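Chitin oligosaccharide binding protein NagB2 (Paenibacillus sp. FPU-7, PDB 7EHU) binds N,N'-diacetylchitobiose and N,N',N''-triacetylchitotriose as an extracellular solute-binding protein, probably delivering these chitin oligosaccharides to an ABC importer. Local coordinates at residues L207-A212 / A231-F236; F236-K240 / V404-L408; V392-V396 / V424-N429. The contacts are given in a common frame with arbitrary orientation. Where two conformers were deposited one is given. Residue numbers count along the deposited sequence, not the author numbering.

Interaction 1 (L207-A212 / A231-F236); sequences LFVATA and AVLDGF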
loop_
_atom_site.group_PDB
_atom_site.type_symbol
_atom_site.label_atom_id
_atom_site.label_comp_id
_atom_site.label_asym_id
_atom_site.label_seq_id
_atom_site.Cartn_x
_atom_site.Cartn_y
_atom_site.Cartn_z
ATOM N N LEU A 207 -12.731 -1.634 6.661
ATOM C CA LEU A 207 -14.095 -1.594 7.177
ATOM C C LEU A 207 -15.019 -2.516 6.399
ATOM O O LEU A 207 -15.739 -3.319 6.994
ATOM C CB LEU A 207 -14.639 -0.173 7.160
ATOM C CG LEU A 207 -14.442 0.584 8.466
ATOM C CD1 LEU A 207 -14.634 2.085 8.240
ATOM C CD2 LEU A 207 -15.410 0.085 9.513
ATOM N N PHE A 208 -15.034 -2.407 5.062
ATOM C CA PHE A 208 -16.011 -3.199 4.311
ATOM C C PHE A 208 -15.630 -4.672 4.226
ATOM O O PHE A 208 -16.518 -5.511 4.066
ATOM C CB PHE A 208 -16.476 -2.571 2.983
ATOM C CG PHE A 208 -15.445 -2.455 1.877
ATOM C CD1 PHE A 208 -14.966 -3.567 1.196
ATOM C CD2 PHE A 208 -15.057 -1.200 1.418
ATOM C CE1 PHE A 208 -14.078 -3.409 0.130
ATOM C CE2 PHE A 208 -14.175 -1.061 0.368
ATOM C CZ PHE A 208 -13.693 -2.157 -0.263
ATOM N N VAL A 209 -14.349 -5.015 4.360
ATOM C CA VAL A 209 -14.005 -6.422 4.500
ATOM C C VAL A 209 -14.417 -6.914 5.882
ATOM O O VAL A 209 -14.914 -8.036 6.032
ATOM C CB VAL A 209 -12.519 -6.667 4.165
ATOM C CG1 VAL A 209 -12.086 -8.084 4.569
ATOM C CG2 VAL A 209 -12.250 -6.399 2.671
ATOM N N ALA A 210 -14.260 -6.072 6.907
ATOM C CA ALA A 210 -14.695 -6.458 8.247
ATOM C C ALA A 210 -16.200 -6.672 8.309
ATOM O O ALA A 210 -16.669 -7.543 9.052
ATOM C CB ALA A 210 -14.286 -5.405 9.281
ATOM N N THR A 211 -16.980 -5.888 7.558
ATOM C CA THR A 211 -18.433 -6.021 7.611
ATOM C C THR A 211 -18.974 -7.063 6.643
ATOM O O THR A 211 -19.960 -7.724 6.963
ATOM C CB THR A 211 -19.124 -4.681 7.338
ATOM O OG1 THR A 211 -18.693 -4.173 6.077
ATOM C CG2 THR A 211 -18.844 -3.671 8.427
ATOM N N ALA A 212 -18.370 -7.222 5.463
ATOM C CA ALA A 212 -18.924 -8.073 4.420
ATOM C C ALA A 212 -18.122 -9.344 4.185
ATOM O O ALA A 212 -18.640 -10.273 3.562
ATOM C CB ALA A 212 -19.007 -7.298 3.100
ATOM N N ALA A 231 -24.126 -5.600 3.494
ATOM C CA ALA A 231 -22.954 -5.703 4.358
ATOM C C ALA A 231 -21.830 -4.793 3.881
ATOM O O ALA A 231 -21.031 -4.329 4.703
ATOM C CB ALA A 231 -22.463 -7.150 4.424
ATOM N N VAL A 232 -21.741 -4.526 2.570
ATOM C CA VAL A 232 -20.753 -3.563 2.078
ATOM C C VAL A 232 -21.174 -2.151 2.480
ATOM O O VAL A 232 -20.369 -1.363 3.000
ATOM C CB VAL A 232 -20.566 -3.691 0.553
ATOM C CG1 VAL A 232 -19.623 -2.598 0.032
ATOM C CG2 VAL A 232 -20.032 -5.074 0.183
ATOM N N LEU A 233 -22.452 -1.819 2.248
ATOM C CA LEU A 233 -22.986 -0.530 2.672
ATOM C C LEU A 233 -22.733 -0.293 4.155
ATOM O O LEU A 233 -22.382 0.821 4.558
ATOM C CB LEU A 233 -24.484 -0.461 2.346
ATOM C CG LEU A 233 -25.237 0.727 2.935
ATOM C CD1 LEU A 233 -24.705 2.050 2.394
ATOM C CD2 LEU A 233 -26.730 0.593 2.669
ATOM N N ASP A 234 -22.849 -1.347 4.977
ATOM C CA ASP A 234 -22.611 -1.212 6.412
ATOM C C ASP A 234 -21.216 -0.646 6.683
ATOM O O ASP A 234 -21.050 0.226 7.543
ATOM C CB ASP A 234 -22.802 -2.571 7.097
ATOM C CG ASP A 234 -22.598 -2.514 8.606
ATOM O OD1 ASP A 234 -22.306 -3.557 9.212
ATOM O OD2 ASP A 234 -22.802 -1.440 9.200
ATOM N N GLY A 235 -20.207 -1.105 5.936
ATOM C CA GLY A 235 -18.861 -0.579 6.119
ATOM C C GLY A 235 -18.773 0.914 5.854
ATOM O O GLY A 235 -18.087 1.643 6.576
ATOM N N PHE A 236 -19.466 1.389 4.817
ATOM C CA PHE A 236 -19.442 2.812 4.503
ATOM C C PHE A 236 -20.261 3.607 5.495
ATOM O O PHE A 236 -19.909 4.750 5.799
ATOM C CB PHE A 236 -19.889 3.044 3.068
ATOM C CG PHE A 236 -18.874 2.590 2.073
ATOM C CD1 PHE A 236 -17.719 3.323 1.854
ATOM C CD2 PHE A 236 -19.028 1.395 1.403
ATOM C CE1 PHE A 236 -16.754 2.886 0.952
ATOM C CE2 PHE A 236 -18.066 0.967 0.504
ATOM C CZ PHE A 236 -16.926 1.713 0.284
#
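Segment 207-212, the C-terminal end of helix 197-212, crosses segment 231-236 of helix 230-244 in a roughly antiparallel sense (139°), the segment axes approaching to 7.5 Å. This is a close, glycine-mediated helix-helix crossing of the solute-binding fold: the CA atoms of F208 and G235 lie 4.3 Å apart, and a CB on G235 would clash with F208 CA. L207 CD1 lies 3.9 Å from G235 O. Polar contact centres on T211, whose OG1 donates a hydrogen bond to A231 O (2.7 Å), a carbonyl in the first turn of helix 230-244; T211 CG2 packs on D234 OD1 at 3.6 Å. Apolar packing fills the rest. A212 CB meets A231 CB at 3.7 Å and V232 CG2 at 3.8 Å, while the rings of F208 and F236 meet obliquely, F208 CD2 to F236 CZ 3.6 Å, with planes at 33°. Around this pair, helix 214-219 packs on F208 and V232, F299 and I302 from loops touch L207, A210 and T211, and helix 414-430 packs against L233 and F236.

Interaction 2 (F236-K240 / V404-L408); sequences FKRLK and VQELL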
loop_
_atom_site.group_PDB
_atom_site.type_symbol
_atom_site.label_atom_id
_atom_site.label_comp_id
_atom_site.label_asym_id
_atom_site.label_seq_id
_atom_site.Cartn_x
_atom_site.Cartn_y
_atom_site.Cartn_z
ATOM N N PHE A 236 -19.466 1.389 4.817
ATOM C CA PHE A 236 -19.442 2.812 4.503
ATOM C C PHE A 236 -20.261 3.607 5.495
ATOM O O PHE A 236 -19.909 4.750 5.799
ATOM C CB PHE A 236 -19.889 3.044 3.068
ATOM C CG PHE A 236 -18.874 2.590 2.073
ATOM C CD1 PHE A 236 -17.719 3.323 1.854
ATOM C CD2 PHE A 236 -19.028 1.395 1.403
ATOM C CE1 PHE A 236 -16.754 2.886 0.952
ATOM C CE2 PHE A 236 -18.066 0.967 0.504
ATOM C CZ PHE A 236 -16.926 1.713 0.284
ATOM N N LYS A 237 -21.339 3.015 6.023
ATOM C CA LYS A 237 -22.054 3.650 7.124
ATOM C C LYS A 237 -21.150 3.847 8.332
ATOM O O LYS A 237 -21.179 4.905 8.968
ATOM C CB LYS A 237 -23.313 2.861 7.496
ATOM C CG LYS A 237 -24.392 2.960 6.413
ATOM C CD LYS A 237 -25.725 2.314 6.771
ATOM C CE LYS A 237 -26.077 2.698 8.192
ATOM N NZ LYS A 237 -27.367 2.342 8.783
ATOM N N ARG A 238 -20.355 2.845 8.679
ATOM C CA ARG A 238 -19.442 2.999 9.805
ATOM C C ARG A 238 -18.358 4.042 9.521
ATOM O O ARG A 238 -17.978 4.800 10.420
ATOM C CB ARG A 238 -18.836 1.645 10.172
ATOM C CG ARG A 238 -19.828 0.658 10.798
ATOM C CD ARG A 238 -19.255 -0.735 10.842
ATOM N NE ARG A 238 -20.258 -1.762 11.106
ATOM C CZ ARG A 238 -20.474 -2.366 12.259
ATOM N NH1 ARG A 238 -19.736 -2.105 13.330
ATOM N NH2 ARG A 238 -21.410 -3.296 12.310
ATOM N N LEU A 239 -17.819 4.066 8.298
ATOM C CA LEU A 239 -16.824 5.078 7.952
ATOM C C LEU A 239 -17.398 6.471 8.152
ATOM O O LEU A 239 -16.769 7.341 8.762
ATOM C CB LEU A 239 -16.392 4.911 6.497
ATOM C CG LEU A 239 -15.338 5.883 5.961
ATOM C CD1 LEU A 239 -14.000 5.762 6.681
ATOM C CD2 LEU A 239 -15.162 5.668 4.472
ATOM N N LYS A 240 -18.607 6.696 7.635
ATOM C CA LYS A 240 -19.271 7.976 7.823
ATOM C C LYS A 240 -19.487 8.277 9.302
ATOM O O LYS A 240 -19.257 9.407 9.746
ATOM C CB LYS A 240 -20.590 7.960 7.042
ATOM C CG LYS A 240 -21.405 9.236 7.075
ATOM C CD LYS A 240 -20.609 10.450 6.632
ATOM C CE LYS A 240 -21.469 11.706 6.609
ATOM N NZ LYS A 240 -20.672 12.877 6.172
ATOM N N VAL A 404 -15.377 8.584 -1.560
ATOM C CA VAL A 404 -15.167 8.620 -0.112
ATOM C C VAL A 404 -14.800 10.028 0.342
ATOM O O VAL A 404 -15.133 10.433 1.457
ATOM C CB VAL A 404 -14.157 7.573 0.401
ATOM C CG1 VAL A 404 -14.658 6.142 0.162
ATOM C CG2 VAL A 404 -12.734 7.779 -0.169
ATOM N N GLN A 405 -14.144 10.811 -0.511
ATOM C CA GLN A 405 -13.923 12.213 -0.183
ATOM C C GLN A 405 -15.254 12.950 -0.099
ATOM O O GLN A 405 -15.482 13.739 0.830
ATOM C CB GLN A 405 -12.997 12.842 -1.223
ATOM C CG GLN A 405 -11.541 12.413 -1.103
ATOM C CD GLN A 405 -10.681 12.945 -2.223
ATOM O OE1 GLN A 405 -11.135 13.099 -3.357
ATOM N NE2 GLN A 405 -9.433 13.251 -1.914
ATOM N N GLU A 406 -16.157 12.675 -1.045
ATOM C CA GLU A 406 -17.496 13.259 -1.023
ATOM C C GLU A 406 -18.288 12.781 0.184
ATOM O O GLU A 406 -19.016 13.568 0.793
ATOM C CB GLU A 406 -18.216 12.896 -2.322
ATOM C CG GLU A 406 -17.616 13.583 -3.523
ATOM C CD GLU A 406 -18.105 13.036 -4.853
ATOM O OE1 GLU A 406 -17.531 13.422 -5.885
ATOM O OE2 GLU A 406 -19.025 12.199 -4.870
ATOM N N LEU A 407 -18.171 11.497 0.535
ATOM C CA LEU A 407 -18.831 10.985 1.732
ATOM C C LEU A 407 -18.373 11.741 2.973
ATOM O O LEU A 407 -19.195 12.177 3.789
ATOM C CB LEU A 407 -18.523 9.493 1.872
ATOM C CG LEU A 407 -19.124 8.765 3.082
ATOM C CD1 LEU A 407 -20.629 8.789 3.053
ATOM C CD2 LEU A 407 -18.637 7.326 3.164
ATOM N N LEU A 408 -17.051 11.877 3.152
ATOM C CA LEU A 408 -16.547 12.531 4.354
ATOM C C LEU A 408 -16.903 14.010 4.379
ATOM O O LEU A 408 -17.056 14.589 5.459
ATOM C CB LEU A 408 -15.032 12.343 4.503
ATOM C CG LEU A 408 -14.496 10.926 4.736
ATOM C CD1 LEU A 408 -13.054 10.955 5.269
ATOM C CD2 LEU A 408 -15.405 10.156 5.658
#
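Segments 236-240 and 404-408, on helices 230-244 and 394-408, run in broadly the same direction, 49° between their axes, with a closest approach of 10.6 Å. Their CA atoms draw nearer toward the C-terminal ends, from 8.6 Å between F236 and V404 to 6.3 Å between K240 and L408. The wide spacing is bridged by large apolar side chains. L407 points across, its CD2 lying 4.1 Å from L239 CD2 and 4.3 Å from F236 CD1, and also 3.9 Å from the carbonyl F236 O. V404 CG1 sits at the edge of the F236 ring, 4.0 Å from CE1, and L239 CG packs 4.3 Å from L408 CD2. K240 lays its aliphatic chain along L407 (CD to CD1, 3.9 Å), so that NZ can donate a hydrogen bond to L407 O at 2.9 Å. P414 and L417 of helix 414-430 extend this apolar layer. Joining segments 164 residues apart in the chain, the contact is consistent with the α/β architecture of PBP-clan solute-binding proteins, where distant parts of the chain build one helical layer.

Interaction 3 (V392-V396 / V424-N429); sequences VQPKV and VQDEAN
Segment 392-396 enters helix 394-408 from an extended approach: V392 (phi/psi -123/159°) and Q393 (-68/150°) precede the first turn, with Q393 at the N-cap position and P394 opening the helix. Segment 424-429 is helical throughout (phi -61 to -71°, psi -32 to -43°), lying in the last turns of helix 414-430. In register, Q393 faces A428 (CA atoms 6.9 Å apart) and V396 faces Q425 (6.1 Å).

An amide network joins them. Q393 (chi1 m, chi2 89°, chi3 -30°) points toward the second helix and uses both ends of its carboxamide: OE1 accepts from Q425 NE2 at 3.0 Å, and NE2 donates to N429 OD1 at 3.1 Å. Q425 (chi1 t, chi2 p, chi3 73°) swings its amide back to the partner segment, and its NE2 also donates to N429 OD1 (N429 chi1 m, chi2 -11°) at 3.0 Å, one helical turn on. N429 OD1 therefore accepts twice and Q425 NE2 donates twice, closing a triangle of three amides. This pairing ties the start of one helix to the end of the next in the C-terminal helical hairpin, where helices 394-408 and 414-430 are consecutive, joined by the short connection 409-413.

The remaining amide atoms of Q425 and N429 have partners beyond the two segments: Q425 OE1 accepts from W227 NE1, and N429 ND2 donates to F220 O. Beside the polar triangle V396, chi1 t, puts CG2 3.9 Å from A428 CB and 4.3 Å from V424 O, and its CG1 3.4 Å from Q425 OE1.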
loop_
_atom_site.group_PDB
_atom_site.type_symbol
_atom_site.label_atom_id
_atom_site.label_comp_id
_atom_site.label_asym_id
_atom_site.label_seq_id
_atom_site.Cartn_x
_atom_site.Cartn_y
_atom_site.Cartn_z
ATOM N N VAL A 392 -10.060 -4.560 -8.544
ATOM C CA VAL A 392 -11.020 -3.790 -9.317
ATOM C C VAL A 392 -10.272 -2.955 -10.344
ATOM O O VAL A 392 -9.084 -2.658 -10.210
ATOM C CB VAL A 392 -11.965 -2.908 -8.467
ATOM C CG1 VAL A 392 -12.692 -3.731 -7.425
ATOM C CG2 VAL A 392 -11.202 -1.763 -7.828
ATOM N N GLN A 393 -11.002 -2.564 -11.368
ATOM C CA GLN A 393 -10.423 -1.813 -12.457
ATOM C C GLN A 393 -10.005 -0.422 -11.976
ATOM O O GLN A 393 -10.627 0.135 -11.065
ATOM C CB GLN A 393 -11.460 -1.676 -13.566
ATOM C CG GLN A 393 -11.929 -3.001 -14.195
ATOM C CD GLN A 393 -13.170 -3.679 -13.499
ATOM O OE1 GLN A 393 -13.412 -3.554 -12.272
ATOM N NE2 GLN A 393 -13.959 -4.404 -14.307
ATOM N N PRO A 394 -8.951 0.164 -12.585
ATOM C CA PRO A 394 -8.508 1.511 -12.186
ATOM C C PRO A 394 -9.619 2.544 -12.120
ATOM O O PRO A 394 -9.668 3.353 -11.184
ATOM C CB PRO A 394 -7.454 1.839 -13.255
ATOM C CG PRO A 394 -6.842 0.516 -13.553
ATOM C CD PRO A 394 -8.013 -0.449 -13.543
ATOM N N LYS A 395 -10.535 2.526 -13.080
ATOM C CA LYS A 395 -11.636 3.477 -13.050
ATOM C C LYS A 395 -12.498 3.325 -11.800
ATOM O O LYS A 395 -12.997 4.324 -11.251
ATOM C CB LYS A 395 -12.506 3.289 -14.288
ATOM C CG LYS A 395 -13.614 4.265 -14.266
ATOM C CD LYS A 395 -13.271 5.701 -14.426
ATOM C CE LYS A 395 -14.610 6.446 -14.373
ATOM N NZ LYS A 395 -15.591 6.134 -15.389
ATOM N N VAL A 396 -12.724 2.086 -11.365
ATOM C CA VAL A 396 -13.500 1.838 -10.153
ATOM C C VAL A 396 -12.759 2.392 -8.939
ATOM O O VAL A 396 -13.347 3.060 -8.078
ATOM C CB VAL A 396 -13.794 0.324 -10.020
ATOM C CG1 VAL A 396 -14.486 -0.002 -8.695
ATOM C CG2 VAL A 396 -14.624 -0.186 -11.202
ATOM N N VAL A 424 -20.545 2.412 -11.757
ATOM C CA VAL A 424 -19.243 2.367 -12.423
ATOM C C VAL A 424 -18.736 0.932 -12.534
ATOM O O VAL A 424 -18.111 0.564 -13.542
ATOM C CB VAL A 424 -18.192 3.324 -11.811
ATOM C CG1 VAL A 424 -18.692 4.774 -11.860
ATOM C CG2 VAL A 424 -17.793 2.921 -10.388
ATOM N N GLN A 425 -19.017 0.093 -11.528
ATOM C CA GLN A 425 -18.573 -1.298 -11.572
ATOM C C GLN A 425 -19.241 -2.050 -12.711
ATOM O O GLN A 425 -18.590 -2.830 -13.425
ATOM C CB GLN A 425 -18.917 -1.979 -10.250
ATOM C CG GLN A 425 -18.357 -3.379 -10.101
ATOM C CD GLN A 425 -16.848 -3.358 -10.072
ATOM O OE1 GLN A 425 -16.260 -2.931 -9.081
ATOM N NE2 GLN A 425 -16.210 -3.810 -11.137
ATOM N N ASP A 426 -20.551 -1.838 -12.885
ATOM C CA ASP A 426 -21.276 -2.457 -13.988
ATOM C C ASP A 426 -20.707 -2.018 -15.327
ATOM O O ASP A 426 -20.551 -2.838 -16.239
ATOM C CB ASP A 426 -22.758 -2.083 -13.915
ATOM C CG ASP A 426 -23.506 -2.818 -12.816
ATOM O OD1 ASP A 426 -23.043 -3.883 -12.371
ATOM O OD2 ASP A 426 -24.600 -2.350 -12.439
ATOM N N GLU A 427 -20.415 -0.720 -15.466
ATOM C CA GLU A 427 -19.825 -0.199 -16.696
ATOM C C GLU A 427 -18.471 -0.836 -16.961
ATOM O O GLU A 427 -18.175 -1.248 -18.090
ATOM C CB GLU A 427 -19.716 1.332 -16.620
ATOM C CG GLU A 427 -21.073 2.018 -16.774
ATOM C CD GLU A 427 -21.161 3.430 -16.203
ATOM O OE1 GLU A 427 -20.237 3.882 -15.489
ATOM O OE2 GLU A 427 -22.199 4.082 -16.463
ATOM N N ALA A 428 -17.650 -0.967 -15.921
ATOM C CA ALA A 428 -16.321 -1.538 -16.096
ATOM C C ALA A 428 -16.400 -3.019 -16.430
ATOM O O ALA A 428 -15.581 -3.527 -17.199
ATOM C CB ALA A 428 -15.493 -1.321 -14.829
ATOM N N ASN A 429 -17.369 -3.729 -15.846
ATOM C CA ASN A 429 -17.492 -5.159 -16.103
ATOM C C ASN A 429 -17.977 -5.423 -17.517
ATOM O O ASN A 429 -17.613 -6.440 -18.119
ATOM C CB ASN A 429 -18.448 -5.793 -15.095
ATOM C CG ASN A 429 -17.852 -5.857 -13.689
ATOM O OD1 ASN A 429 -16.650 -5.608 -13.485
ATOM N ND2 ASN A 429 -18.682 -6.205 -12.712
#

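In the fold
All three contacts lie about 20 Å from the centre of the chain, interactions 1 and 2 on the same side of it. These two, with centres 11 Å apart, adjoin on helix 230-244, share F236 and touch where L207 packs on R238 and L239; interaction 1 closes before interaction 2 opens. Interaction 3 stands apart, its centre about 19 Å from that of interaction 1 and about 20 Å from that of interaction 2, and touches neither. Interactions 2 and 3 alternate along the chain, in the order 236-240, 392-396, 404-408, 424-429: one ties helix 394-408 to helix 230-244, the other ties it to helix 414-430. The side chains of F208, V404 and V392 lie about 10, 11 and 10 Å from a bound NAG.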